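PDB 5IKY: oxalate biosynthetic component 1 from Burkholderia thailandensis, which produces oxalate under quorum-sensing control as a bifunctional enzyme that combines a serine hydrolase activity with a lyase activity. Local coordinates for residues A[31-35]-A[239-243]; A[22-27]-A[242-247]; A[56-62]-A[183-189]; A[210-214]-A[266-271]; A[127-131]-A[488-492]. One frame throughout, in Å; residues are numbered along the deposited sequence.

Contact 1 of 5, residues A[31-35]-A[239-243]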
# COMPACT_ATOMS: atom_id res chain seq x y z
N LEU A 31 -25.13 13.07 41.08
CA LEU A 31 -25.86 12.89 39.83
C LEU A 31 -26.65 11.59 39.81
O LEU A 31 -27.76 11.53 39.29
CB LEU A 31 -24.90 12.94 38.63
CG LEU A 31 -24.14 14.26 38.46
CD1 LEU A 31 -23.35 14.27 37.15
CD2 LEU A 31 -25.09 15.47 38.53
N LEU A 32 -26.07 10.54 40.40
CA LEU A 32 -26.73 9.24 40.49
C LEU A 32 -27.76 9.21 41.62
O LEU A 32 -28.87 8.71 41.44
CB LEU A 32 -25.70 8.13 40.69
CG LEU A 32 -24.76 7.86 39.52
CD1 LEU A 32 -23.78 6.75 39.86
CD2 LEU A 32 -25.56 7.52 38.27
N GLU A 33 -27.38 9.76 42.77
CA GLU A 33 -28.25 9.79 43.95
C GLU A 33 -29.53 10.57 43.68
O GLU A 33 -30.52 10.44 44.40
CB GLU A 33 -27.50 10.41 45.13
CG GLU A 33 -27.99 9.97 46.50
CD GLU A 33 -27.07 10.42 47.62
OE1 GLU A 33 -26.13 11.19 47.33
OE2 GLU A 33 -27.29 10.01 48.78
N LEU A 34 -29.49 11.38 42.63
CA LEU A 34 -30.61 12.21 42.21
C LEU A 34 -31.71 11.38 41.52
O LEU A 34 -32.85 11.81 41.42
CB LEU A 34 -30.09 13.31 41.27
CG LEU A 34 -31.02 14.32 40.62
CD1 LEU A 34 -30.31 15.66 40.54
CD2 LEU A 34 -31.40 13.85 39.23
N LEU A 35 -31.34 10.19 41.06
CA LEU A 35 -32.29 9.28 40.41
C LEU A 35 -33.21 8.61 41.42
O LEU A 35 -32.90 8.55 42.61
CB LEU A 35 -31.54 8.22 39.61
CG LEU A 35 -30.95 8.63 38.26
CD1 LEU A 35 -30.11 7.51 37.67
CD2 LEU A 35 -32.07 9.03 37.31
N ILE A 239 -27.23 9.87 31.85
CA ILE A 239 -26.90 10.31 33.20
C ILE A 239 -27.36 11.76 33.41
O ILE A 239 -27.10 12.63 32.58
CB ILE A 239 -25.39 10.21 33.47
CG1 ILE A 239 -24.87 8.82 33.07
CG2 ILE A 239 -25.07 10.50 34.93
CD1 ILE A 239 -25.43 7.70 33.91
N PRO A 240 -28.07 12.02 34.53
CA PRO A 240 -28.52 13.38 34.85
C PRO A 240 -27.37 14.38 34.90
O PRO A 240 -26.36 14.12 35.56
CB PRO A 240 -29.17 13.21 36.23
CG PRO A 240 -29.60 11.79 36.27
CD PRO A 240 -28.57 11.02 35.50
N GLY A 241 -27.52 15.50 34.20
CA GLY A 241 -26.51 16.55 34.22
C GLY A 241 -25.40 16.37 33.20
O GLY A 241 -24.51 17.21 33.10
N LEU A 242 -25.45 15.28 32.44
CA LEU A 242 -24.44 15.02 31.41
C LEU A 242 -25.07 15.00 30.02
O LEU A 242 -26.05 14.30 29.79
CB LEU A 242 -23.72 13.70 31.69
CG LEU A 242 -22.82 13.69 32.93
CD1 LEU A 242 -22.25 12.31 33.17
CD2 LEU A 242 -21.71 14.72 32.79
N ASN A 243 -24.50 15.77 29.10
CA ASN A 243 -25.06 15.87 27.75
C ASN A 243 -24.57 14.78 26.81
O ASN A 243 -24.89 14.78 25.63
CB ASN A 243 -24.77 17.25 27.15
CG ASN A 243 -23.28 17.55 27.02
OD1 ASN A 243 -22.45 16.64 26.91
ND2 ASN A 243 -22.94 18.83 27.02

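Contact 2 of 5, residues A[22-27]-A[242-247]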
# COMPACT_ATOMS: atom_id res chain seq x y z
N LEU A 22 -14.68 10.58 23.90
CA LEU A 22 -15.58 11.71 24.05
C LEU A 22 -16.74 11.41 25.00
O LEU A 22 -17.72 12.15 25.06
CB LEU A 22 -16.12 12.14 22.69
CG LEU A 22 -15.05 12.50 21.66
CD1 LEU A 22 -15.67 13.00 20.37
CD2 LEU A 22 -14.09 13.54 22.24
N GLU A 23 -16.61 10.32 25.75
CA GLU A 23 -17.57 10.00 26.81
C GLU A 23 -17.03 10.47 28.15
O GLU A 23 -15.82 10.44 28.37
CB GLU A 23 -17.85 8.50 26.86
CG GLU A 23 -18.81 7.99 25.81
CD GLU A 23 -19.18 6.53 26.02
OE1 GLU A 23 -18.76 5.96 27.05
OE2 GLU A 23 -19.88 5.97 25.17
N PRO A 24 -17.92 10.93 29.04
CA PRO A 24 -17.50 11.29 30.40
C PRO A 24 -16.80 10.12 31.10
O PRO A 24 -17.17 8.97 30.89
CB PRO A 24 -18.82 11.64 31.10
CG PRO A 24 -19.92 11.35 30.12
CD PRO A 24 -19.31 11.32 28.76
N LYS A 25 -15.80 10.43 31.91
CA LYS A 25 -15.00 9.41 32.57
C LYS A 25 -15.20 9.43 34.08
O LYS A 25 -14.55 8.67 34.82
CB LYS A 25 -13.52 9.58 32.22
CG LYS A 25 -13.22 9.36 30.75
CD LYS A 25 -13.46 7.90 30.36
CE LYS A 25 -14.04 7.78 28.96
NZ LYS A 25 -13.24 8.55 27.97
N PHE A 26 -16.08 10.30 34.55
CA PHE A 26 -16.39 10.40 35.97
C PHE A 26 -17.82 10.84 36.19
O PHE A 26 -18.30 11.79 35.56
CB PHE A 26 -15.43 11.36 36.67
CG PHE A 26 -15.72 11.56 38.13
CD1 PHE A 26 -15.38 10.59 39.05
CD2 PHE A 26 -16.32 12.72 38.58
CE1 PHE A 26 -15.65 10.76 40.40
CE2 PHE A 26 -16.59 12.91 39.93
CZ PHE A 26 -16.25 11.93 40.84
N ILE A 27 -18.52 10.14 37.08
CA ILE A 27 -19.87 10.53 37.47
C ILE A 27 -19.95 10.76 38.97
O ILE A 27 -19.86 9.81 39.75
CB ILE A 27 -20.90 9.48 37.06
CG1 ILE A 27 -20.86 9.25 35.55
CG2 ILE A 27 -22.30 9.91 37.49
CD1 ILE A 27 -21.79 8.17 35.08
N LEU A 242 -25.45 15.28 32.44
CA LEU A 242 -24.44 15.02 31.41
C LEU A 242 -25.07 15.00 30.02
O LEU A 242 -26.05 14.30 29.79
CB LEU A 242 -23.72 13.70 31.69
CG LEU A 242 -22.82 13.69 32.93
CD1 LEU A 242 -22.25 12.31 33.17
CD2 LEU A 242 -21.71 14.72 32.79
N ASN A 243 -24.50 15.77 29.10
CA ASN A 243 -25.06 15.87 27.75
C ASN A 243 -24.57 14.78 26.81
O ASN A 243 -24.89 14.78 25.63
CB ASN A 243 -24.77 17.25 27.15
CG ASN A 243 -23.28 17.55 27.02
OD1 ASN A 243 -22.45 16.64 26.91
ND2 ASN A 243 -22.94 18.83 27.02
N THR A 244 -23.78 13.86 27.34
CA THR A 244 -23.31 12.72 26.57
C THR A 244 -23.56 11.42 27.32
O THR A 244 -23.10 11.25 28.45
CB THR A 244 -21.81 12.83 26.23
OG1 THR A 244 -21.58 14.02 25.47
CG2 THR A 244 -21.35 11.63 25.43
N PRO A 245 -24.30 10.49 26.70
CA PRO A 245 -24.64 9.22 27.34
C PRO A 245 -23.46 8.28 27.44
O PRO A 245 -22.50 8.42 26.68
CB PRO A 245 -25.73 8.65 26.43
CG PRO A 245 -25.40 9.20 25.08
CD PRO A 245 -24.86 10.59 25.34
N ILE A 246 -23.52 7.32 28.36
CA ILE A 246 -22.46 6.33 28.50
C ILE A 246 -22.76 5.08 27.68
O ILE A 246 -23.81 4.46 27.85
CB ILE A 246 -22.26 5.91 29.97
CG1 ILE A 246 -22.13 7.15 30.86
CG2 ILE A 246 -21.05 5.01 30.11
CD1 ILE A 246 -20.89 7.96 30.59
N GLY A 247 -21.84 4.71 26.80
CA GLY A 247 -22.01 3.52 25.99
C GLY A 247 -21.74 2.26 26.77
O GLY A 247 -20.68 2.11 27.38

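Contact 3 of 5, residues A[56-62]-A[183-189]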
# COMPACT_ATOMS: atom_id res chain seq x y z
N PRO A 56 -13.89 7.09 46.27
CA PRO A 56 -14.11 8.16 47.25
C PRO A 56 -13.68 9.53 46.74
O PRO A 56 -13.14 9.65 45.65
CB PRO A 56 -13.23 7.73 48.43
CG PRO A 56 -12.18 6.85 47.83
CD PRO A 56 -12.88 6.12 46.72
N ALA A 57 -13.93 10.56 47.54
CA ALA A 57 -13.51 11.92 47.21
C ALA A 57 -11.98 12.01 47.20
O ALA A 57 -11.30 11.15 47.75
CB ALA A 57 -14.09 12.91 48.19
N GLY A 58 -11.46 13.06 46.57
CA GLY A 58 -10.02 13.27 46.53
C GLY A 58 -9.41 13.23 45.15
O GLY A 58 -8.23 13.54 44.98
N GLY A 59 -10.20 12.85 44.15
CA GLY A 59 -9.74 12.80 42.78
C GLY A 59 -9.85 14.15 42.08
O GLY A 59 -10.60 15.02 42.52
N ILE A 60 -9.10 14.32 41.00
CA ILE A 60 -9.13 15.57 40.24
C ILE A 60 -9.71 15.37 38.85
O ILE A 60 -9.63 14.28 38.29
CB ILE A 60 -7.72 16.19 40.11
CG1 ILE A 60 -6.79 15.25 39.34
CG2 ILE A 60 -7.14 16.51 41.48
CD1 ILE A 60 -5.39 15.78 39.19
N VAL A 61 -10.30 16.42 38.29
CA VAL A 61 -10.93 16.34 36.98
C VAL A 61 -10.66 17.57 36.12
O VAL A 61 -10.51 18.69 36.63
CB VAL A 61 -12.46 16.12 37.10
CG1 VAL A 61 -13.16 17.41 37.51
CG2 VAL A 61 -13.05 15.59 35.81
N ARG A 62 -10.58 17.36 34.81
CA ARG A 62 -10.50 18.44 33.84
C ARG A 62 -11.66 18.29 32.87
O ARG A 62 -11.59 17.51 31.92
CB ARG A 62 -9.17 18.43 33.10
CG ARG A 62 -9.03 19.51 32.03
CD ARG A 62 -8.88 20.90 32.64
NE ARG A 62 -8.66 21.92 31.62
CZ ARG A 62 -9.61 22.74 31.16
NH1 ARG A 62 -10.84 22.67 31.65
NH2 ARG A 62 -9.32 23.63 30.22
N GLY A 183 -6.73 24.39 35.24
CA GLY A 183 -8.14 24.08 35.15
C GLY A 183 -8.63 22.82 35.83
O GLY A 183 -9.84 22.61 35.95
N TRP A 184 -7.71 21.97 36.28
CA TRP A 184 -8.10 20.76 37.00
C TRP A 184 -8.62 21.14 38.39
O TRP A 184 -8.20 22.14 38.96
CB TRP A 184 -6.93 19.79 37.14
CG TRP A 184 -6.40 19.25 35.84
CD1 TRP A 184 -5.80 19.96 34.84
CD2 TRP A 184 -6.37 17.88 35.43
NE1 TRP A 184 -5.42 19.11 33.82
CE2 TRP A 184 -5.76 17.83 34.16
CE3 TRP A 184 -6.82 16.68 36.01
CZ2 TRP A 184 -5.58 16.64 33.46
CZ3 TRP A 184 -6.64 15.50 35.31
CH2 TRP A 184 -6.03 15.49 34.05
N ARG A 185 -9.54 20.33 38.93
CA ARG A 185 -10.10 20.63 40.24
C ARG A 185 -10.56 19.37 40.98
O ARG A 185 -10.80 18.33 40.37
CB ARG A 185 -11.26 21.61 40.09
CG ARG A 185 -12.50 21.04 39.42
CD ARG A 185 -13.38 22.16 38.89
NE ARG A 185 -13.22 23.39 39.66
CZ ARG A 185 -13.67 24.58 39.26
NH1 ARG A 185 -13.48 25.65 40.02
NH2 ARG A 185 -14.32 24.70 38.11
N MET A 186 -10.68 19.49 42.30
CA MET A 186 -11.03 18.36 43.17
C MET A 186 -12.47 17.91 42.99
O MET A 186 -13.36 18.71 42.69
CB MET A 186 -10.78 18.73 44.63
CG MET A 186 -9.35 19.13 44.94
SD MET A 186 -8.19 17.75 44.83
CE MET A 186 -8.86 16.66 46.09
N CYS A 187 -12.71 16.62 43.20
CA CYS A 187 -14.04 16.04 43.06
C CYS A 187 -14.49 15.37 44.35
O CYS A 187 -13.68 15.09 45.23
CB CYS A 187 -14.08 15.02 41.92
SG CYS A 187 -13.10 15.46 40.49
N GLY A 188 -15.79 15.11 44.45
CA GLY A 188 -16.32 14.34 45.55
C GLY A 188 -16.29 12.86 45.22
O GLY A 188 -15.56 12.43 44.32
N ALA A 189 -17.07 12.07 45.95
CA ALA A 189 -17.18 10.65 45.65
C ALA A 189 -18.03 10.45 44.40
O ALA A 189 -18.76 11.34 43.99
CB ALA A 189 -17.78 9.90 46.83

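Contact 4 of 5, residues A[210-214]-A[266-271]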
# COMPACT_ATOMS: atom_id res chain seq x y z
N VAL A 210 -11.56 -2.36 8.68
CA VAL A 210 -10.93 -2.16 7.39
C VAL A 210 -9.79 -1.15 7.49
O VAL A 210 -8.68 -1.40 7.01
CB VAL A 210 -11.94 -1.68 6.33
CG1 VAL A 210 -11.23 -1.11 5.11
CG2 VAL A 210 -12.86 -2.82 5.93
N ASP A 211 -10.05 -0.03 8.15
CA ASP A 211 -9.03 1.01 8.30
C ASP A 211 -7.83 0.53 9.11
O ASP A 211 -6.69 0.78 8.74
CB ASP A 211 -9.64 2.26 8.96
CG ASP A 211 -10.55 3.02 8.02
OD1 ASP A 211 -10.40 2.86 6.79
OD2 ASP A 211 -11.41 3.78 8.51
N ALA A 212 -8.09 -0.16 10.22
CA ALA A 212 -7.01 -0.66 11.07
C ALA A 212 -6.14 -1.65 10.30
O ALA A 212 -4.92 -1.68 10.48
CB ALA A 212 -7.58 -1.31 12.32
N SER A 213 -6.77 -2.44 9.45
CA SER A 213 -6.05 -3.41 8.63
C SER A 213 -5.14 -2.72 7.61
O SER A 213 -3.98 -3.08 7.46
CB SER A 213 -7.04 -4.33 7.91
OG SER A 213 -7.83 -5.05 8.83
N ARG A 214 -5.69 -1.72 6.93
CA ARG A 214 -4.94 -0.96 5.94
C ARG A 214 -3.70 -0.30 6.55
O ARG A 214 -2.62 -0.30 5.95
CB ARG A 214 -5.83 0.11 5.29
CG ARG A 214 -7.07 -0.44 4.59
CD ARG A 214 -6.98 -0.30 3.09
NE ARG A 214 -7.29 1.05 2.63
CZ ARG A 214 -6.68 1.66 1.62
NH1 ARG A 214 -5.70 1.05 0.96
NH2 ARG A 214 -7.03 2.89 1.27
N THR A 266 -14.13 -5.29 0.57
CA THR A 266 -13.40 -4.03 0.64
C THR A 266 -11.89 -4.26 0.66
O THR A 266 -11.15 -3.63 -0.08
CB THR A 266 -13.81 -3.22 1.88
OG1 THR A 266 -15.20 -2.89 1.80
CG2 THR A 266 -13.00 -1.93 1.97
N LEU A 267 -11.45 -5.19 1.51
CA LEU A 267 -10.04 -5.52 1.61
C LEU A 267 -9.51 -6.16 0.33
O LEU A 267 -8.38 -5.89 -0.08
CB LEU A 267 -9.78 -6.43 2.81
CG LEU A 267 -9.78 -5.74 4.17
CD1 LEU A 267 -9.53 -6.73 5.30
CD2 LEU A 267 -8.74 -4.63 4.19
N LEU A 268 -10.32 -7.01 -0.30
CA LEU A 268 -9.93 -7.62 -1.57
C LEU A 268 -9.73 -6.56 -2.65
O LEU A 268 -8.89 -6.73 -3.54
CB LEU A 268 -10.99 -8.63 -2.02
CG LEU A 268 -11.11 -9.94 -1.23
CD1 LEU A 268 -12.31 -10.72 -1.73
CD2 LEU A 268 -9.85 -10.77 -1.33
N ASP A 269 -10.50 -5.48 -2.58
CA ASP A 269 -10.40 -4.38 -3.54
C ASP A 269 -9.21 -3.46 -3.25
O ASP A 269 -8.46 -3.10 -4.15
CB ASP A 269 -11.68 -3.55 -3.55
CG ASP A 269 -12.70 -4.06 -4.55
OD1 ASP A 269 -12.30 -4.62 -5.58
OD2 ASP A 269 -13.92 -3.87 -4.30
N LEU A 270 -9.06 -3.08 -1.98
CA LEU A 270 -8.05 -2.10 -1.58
C LEU A 270 -6.70 -2.74 -1.28
O LEU A 270 -5.66 -2.10 -1.42
CB LEU A 270 -8.54 -1.32 -0.36
CG LEU A 270 -9.76 -0.42 -0.57
CD1 LEU A 270 -10.22 0.17 0.76
CD2 LEU A 270 -9.44 0.69 -1.54
N GLU A 271 -6.72 -4.00 -0.84
CA GLU A 271 -5.50 -4.70 -0.47
C GLU A 271 -5.47 -6.12 -1.04
O GLU A 271 -5.53 -7.09 -0.29
CB GLU A 271 -5.36 -4.76 1.06
CG GLU A 271 -5.47 -3.41 1.76
CD GLU A 271 -4.21 -2.57 1.61
OE1 GLU A 271 -3.15 -3.12 1.24
OE2 GLU A 271 -4.28 -1.34 1.86
O HOH W 1 -2.31 0.16 2.86

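Contact 5 of 5, residues A[127-131]-A[488-492]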
# COMPACT_ATOMS: atom_id res chain seq x y z
N ASP A 127 7.47 4.69 37.81
CA ASP A 127 6.28 3.86 37.70
C ASP A 127 5.02 4.71 37.73
O ASP A 127 4.05 4.42 37.03
CB ASP A 127 6.25 2.82 38.83
CG ASP A 127 5.04 1.90 38.73
OD1 ASP A 127 4.97 1.12 37.76
OD2 ASP A 127 4.18 1.95 39.63
N LEU A 128 5.05 5.77 38.53
CA LEU A 128 3.93 6.70 38.62
C LEU A 128 3.73 7.43 37.30
O LEU A 128 2.60 7.62 36.85
CB LEU A 128 4.15 7.71 39.75
CG LEU A 128 3.09 8.80 39.89
CD1 LEU A 128 1.77 8.20 40.34
CD2 LEU A 128 3.55 9.89 40.84
N VAL A 129 4.83 7.84 36.68
CA VAL A 129 4.79 8.55 35.40
C VAL A 129 4.11 7.71 34.32
O VAL A 129 3.27 8.21 33.58
CB VAL A 129 6.20 8.95 34.92
CG1 VAL A 129 6.13 9.65 33.58
CG2 VAL A 129 6.87 9.84 35.95
N ARG A 130 4.48 6.43 34.25
CA ARG A 130 3.90 5.52 33.27
C ARG A 130 2.39 5.41 33.41
O ARG A 130 1.66 5.53 32.42
CB ARG A 130 4.52 4.12 33.41
CG ARG A 130 5.99 4.05 33.10
CD ARG A 130 6.40 2.61 32.87
NE ARG A 130 7.80 2.50 32.47
CZ ARG A 130 8.76 2.03 33.26
NH1 ARG A 130 8.47 1.63 34.49
NH2 ARG A 130 10.01 1.96 32.81
N GLN A 131 1.93 5.19 34.64
CA GLN A 131 0.51 5.02 34.90
C GLN A 131 -0.27 6.29 34.54
O GLN A 131 -1.41 6.21 34.09
CB GLN A 131 0.29 4.65 36.37
CG GLN A 131 0.98 3.36 36.77
CD GLN A 131 0.82 3.05 38.25
OE1 GLN A 131 -0.12 3.51 38.89
NE2 GLN A 131 1.74 2.27 38.79
N PRO A 488 8.10 9.97 28.48
CA PRO A 488 8.53 9.68 29.85
C PRO A 488 7.87 8.40 30.37
O PRO A 488 6.64 8.33 30.44
CB PRO A 488 8.06 10.90 30.64
CG PRO A 488 7.02 11.55 29.79
CD PRO A 488 7.42 11.27 28.38
N GLY A 489 8.68 7.41 30.71
CA GLY A 489 8.17 6.11 31.10
C GLY A 489 8.43 5.09 30.01
O GLY A 489 8.48 3.89 30.27
N GLY A 490 8.57 5.57 28.78
CA GLY A 490 8.92 4.73 27.65
C GLY A 490 7.76 3.98 27.01
O GLY A 490 7.94 3.31 26.00
N VAL A 491 6.58 4.11 27.60
CA VAL A 491 5.41 3.39 27.09
C VAL A 491 4.18 4.29 27.01
O VAL A 491 4.00 5.21 27.82
CB VAL A 491 5.11 2.15 27.97
CG1 VAL A 491 4.64 2.57 29.36
CG2 VAL A 491 4.08 1.25 27.30
N ARG A 492 3.34 4.05 26.01
CA ARG A 492 2.09 4.79 25.83
C ARG A 492 1.05 3.91 25.15
O ARG A 492 1.35 2.81 24.70
CB ARG A 492 2.33 6.05 25.01
CG ARG A 492 2.91 5.76 23.64
CD ARG A 492 2.94 7.00 22.76
NE ARG A 492 3.60 6.70 21.49
CZ ARG A 492 2.99 6.15 20.44
NH1 ARG A 492 1.71 5.84 20.51
NH2 ARG A 492 3.68 5.91 19.33

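Contact 1 of 5, residues A[31-35]-A[239-243]
The pyrrolidine ring of Pro-240 overlaps the side chains of Leu-34 and Leu-35, its CB 3.8 Å from Leu-34 CD2 and its CG 3.8 Å from Leu-35 CD2. Pro-240 and Gly-241 are the two central residues of a type II beta turn running from Ile-239 to Leu-242, within the loop of the beta hairpin made by strands 235-237 and 246-248. The turn is closed by Leu-242 N donating to Ile-239 O at 3.1 Å. Facing it are Leu-31 and Leu-32 of helix 29-33 and the chain that follows, where Leu-35 N bonds to Leu-32 O at 2.9 Å. Gly-241 has a positive phi of 86°; a CB here would be jammed against the carbonyl of Pro-240 and would lie only 3.2 Å from Leu-31 CD2.

The meeting of the two segments is almost wholly apolar and buries 285 Å² in all, both sides counted. Leu-32 CD2 comes to 4.4 Å from Ile-239 CD1, although its CA-to-CB bond points away, and Leu-32 also packs on Thr-43 and Ile-44 of helix 37-49. Tyr-75 covers the proline together with Leu-34 and Leu-35. Leu-31 lies along the turn: its CB is 4.4 Å from Ile-239 CG2, its CD1 is 4.3 Å from Leu-242 CG, and Leu-31 CD1 also touches Pro-240 O at 3.4 Å.

Contact 2 of 5, residues A[22-27]-A[242-247]
Two loops that each lead into a short strand meet here, with Glu-23 and Ile-246 closest along the backbone at 6.3 Å between CA atoms. Glu-23 takes an m rotamer at chi1 and t at chi2, which extends the side chain along the other segment and delivers its carboxylate to the main chain: Gly-247 N donates to Glu-23 OE2 at 2.8 Å. A CB on Gly-247 would clash with that oxygen, so the glycine leaves room for the carboxylate. On the way Glu-23 CG passes 3.8 Å from Pro-245 O.

Pro-24, with a C-gamma endo pucker, is the central apolar piece. Its CG lies 3.6 Å from Ile-246 CD1, 4.0 Å from Leu-242 CD1 and 3.6 Å from the carbonyl oxygen of Thr-244. The m,m rotamer of Ile-246 carries CD1 to the proline, while Ile-27, in m,t, sets its CG1 4.1 Å from Leu-242 CD1. Thr-244 is m: its OG1 donates to Asn-243 OD1 at 3.1 Å, and its CG2 rests 3.7 Å from Leu-22 O.

Strand 26-28 is an edge strand of a three-stranded antiparallel sheet, Ile-27 pairing with His-191 of strand 190-192, whereas strand 246-248 forms a hairpin with strand 235-237. Leu-47 of helix 37-49 packs against both Ile-27 and Ile-246.

Contact 3 of 5, residues A[56-62]-A[183-189]
Four main-chain hydrogen bonds tie these antiparallel segments together. Val-61 and Arg-185 form a hydrogen-bonded pair that satisfies both residues reciprocally: Val-61 N donates to Arg-185 O at 2.9 Å and Arg-185 N to Val-61 O at 3.0 Å. Further along, Cys-187 N donates to Gly-59 O at 2.7 Å, and Gly-58 N reaches Cys-187 O at 3.3 Å with a nearly straight angle. Ile-60 and Met-186 make the intervening non-hydrogen-bonded pair, where Ile-60 CA lies 3.2 Å from Arg-185 O, and Ile-60 CG2 meets Met-186 SD at 3.7 Å. Arg-62 lays its CB over the face of the Trp-184 indole, 3.7 Å from the five-membered ring centroid in a CH-pi contact, while its guanidinium donates to Pro-107 O.

Strand 60-64 is the middle strand of a three-stranded antiparallel sheet: its other edge bonds strand 156-160 through Ile-60 with Leu-160 and Arg-62 with Thr-158, and helix 176-181 covers Ile-60, Trp-184 and Met-186.

Contact 4 of 5, residues A[210-214]-A[266-271]
Val-210 opens the contact in helix 206-218, its CA 6.7 Å from that of Leu-267. The t rotamer places Val-210 CG1 3.7 Å from Thr-266 CG2 and 4.4 Å from Leu-267 CD2. One turn on, Ser-213 also points toward the second helix, with its CB 4.1 Å from Leu-267 CD2; its hydroxyl is turned back to the main chain and bonds to Ile-209 O. Leu-267 CD2 thus rests against both Val-210 and Ser-213, and beneath this layer both Ser-213 and Leu-267 touch Leu-226 of strand 223-226.

Helices 206-218 and 257-270 are consecutive outer helices of a TIM-barrel fold, standing before and after strand 223-226 in the chain and packed side by side on the parallel barrel strands. Their local axes approach to 10.9 Å and run at 35° to each other, with a signed crossing angle of -35°, as expected for neighbouring helices pointing broadly the same way.

Arg-214 then makes the polar end of the interface. Its chi2 of -110° lies between wells and bends the chain across to the other helix, where Leu-270 CD1 lies over one guanidinium face, 3.6 Å from Arg-214 NE. Arg-214 NH1 forms a salt bridge with Glu-271 OE2 at 2.9 Å, just past the helix end, and a water donates to both Arg-214 O at 3.1 Å and Glu-271 OE2 at 2.7 Å.

Contact 5 of 5, residues A[127-131]-A[488-492]
A stretch of regular helix, 127-131, faces a glycine-rich turn that leads into strand 491-493, and the backbones come close: Arg-130 CA and Gly-489 CA are 4.8 Å apart. Gly-489 and Gly-490 both have positive phi, 107° and 82°, which curls the chain round before it straightens at Val-491. A CB on Gly-489 would clash with Arg-130 CG, so the bare backbone lets the helix settle against the loop.

Arg-130 extends along this surface, and its NE donates to Gly-489 O at 2.7 Å, near the plane of the guanidinium. The aliphatic part of the arginine packs on the start of the strand, Arg-130 CD lying 3.9 Å from Val-491 CG1. Val-129 fills the other end, with CG1 3.4 Å from Pro-488 O and 3.7 Å from Pro-488 CB.

The arrangement is that of a helix packed on the connecting loop of a beta hairpin, here strands 481-483 and 491-493, which follow the last barrel strand, 471-474.

Contacts 1, 2 and 3 cluster in the N-terminal part, where contacts 1 and 2 share Leu-242 and Asn-243, with centres 10 Å apart. Contact 3, about 16 Å from contact 2 between centres, touches it through Phe-26 and Gly-188 and is nested in the loops that contacts 1 and 2 close. Residues 10 to about 200 come between barrel strand 4-9 and helix 206-218, so this part is best read as an insertion into the TIM barrel. Contacts 1 and 2 join it to the 235-248 hairpin, and contact 5 joins it to the 481-493 hairpin. Contact 4 lies within the barrel's helical layer, with its centre 32 to 43 Å from those of the others.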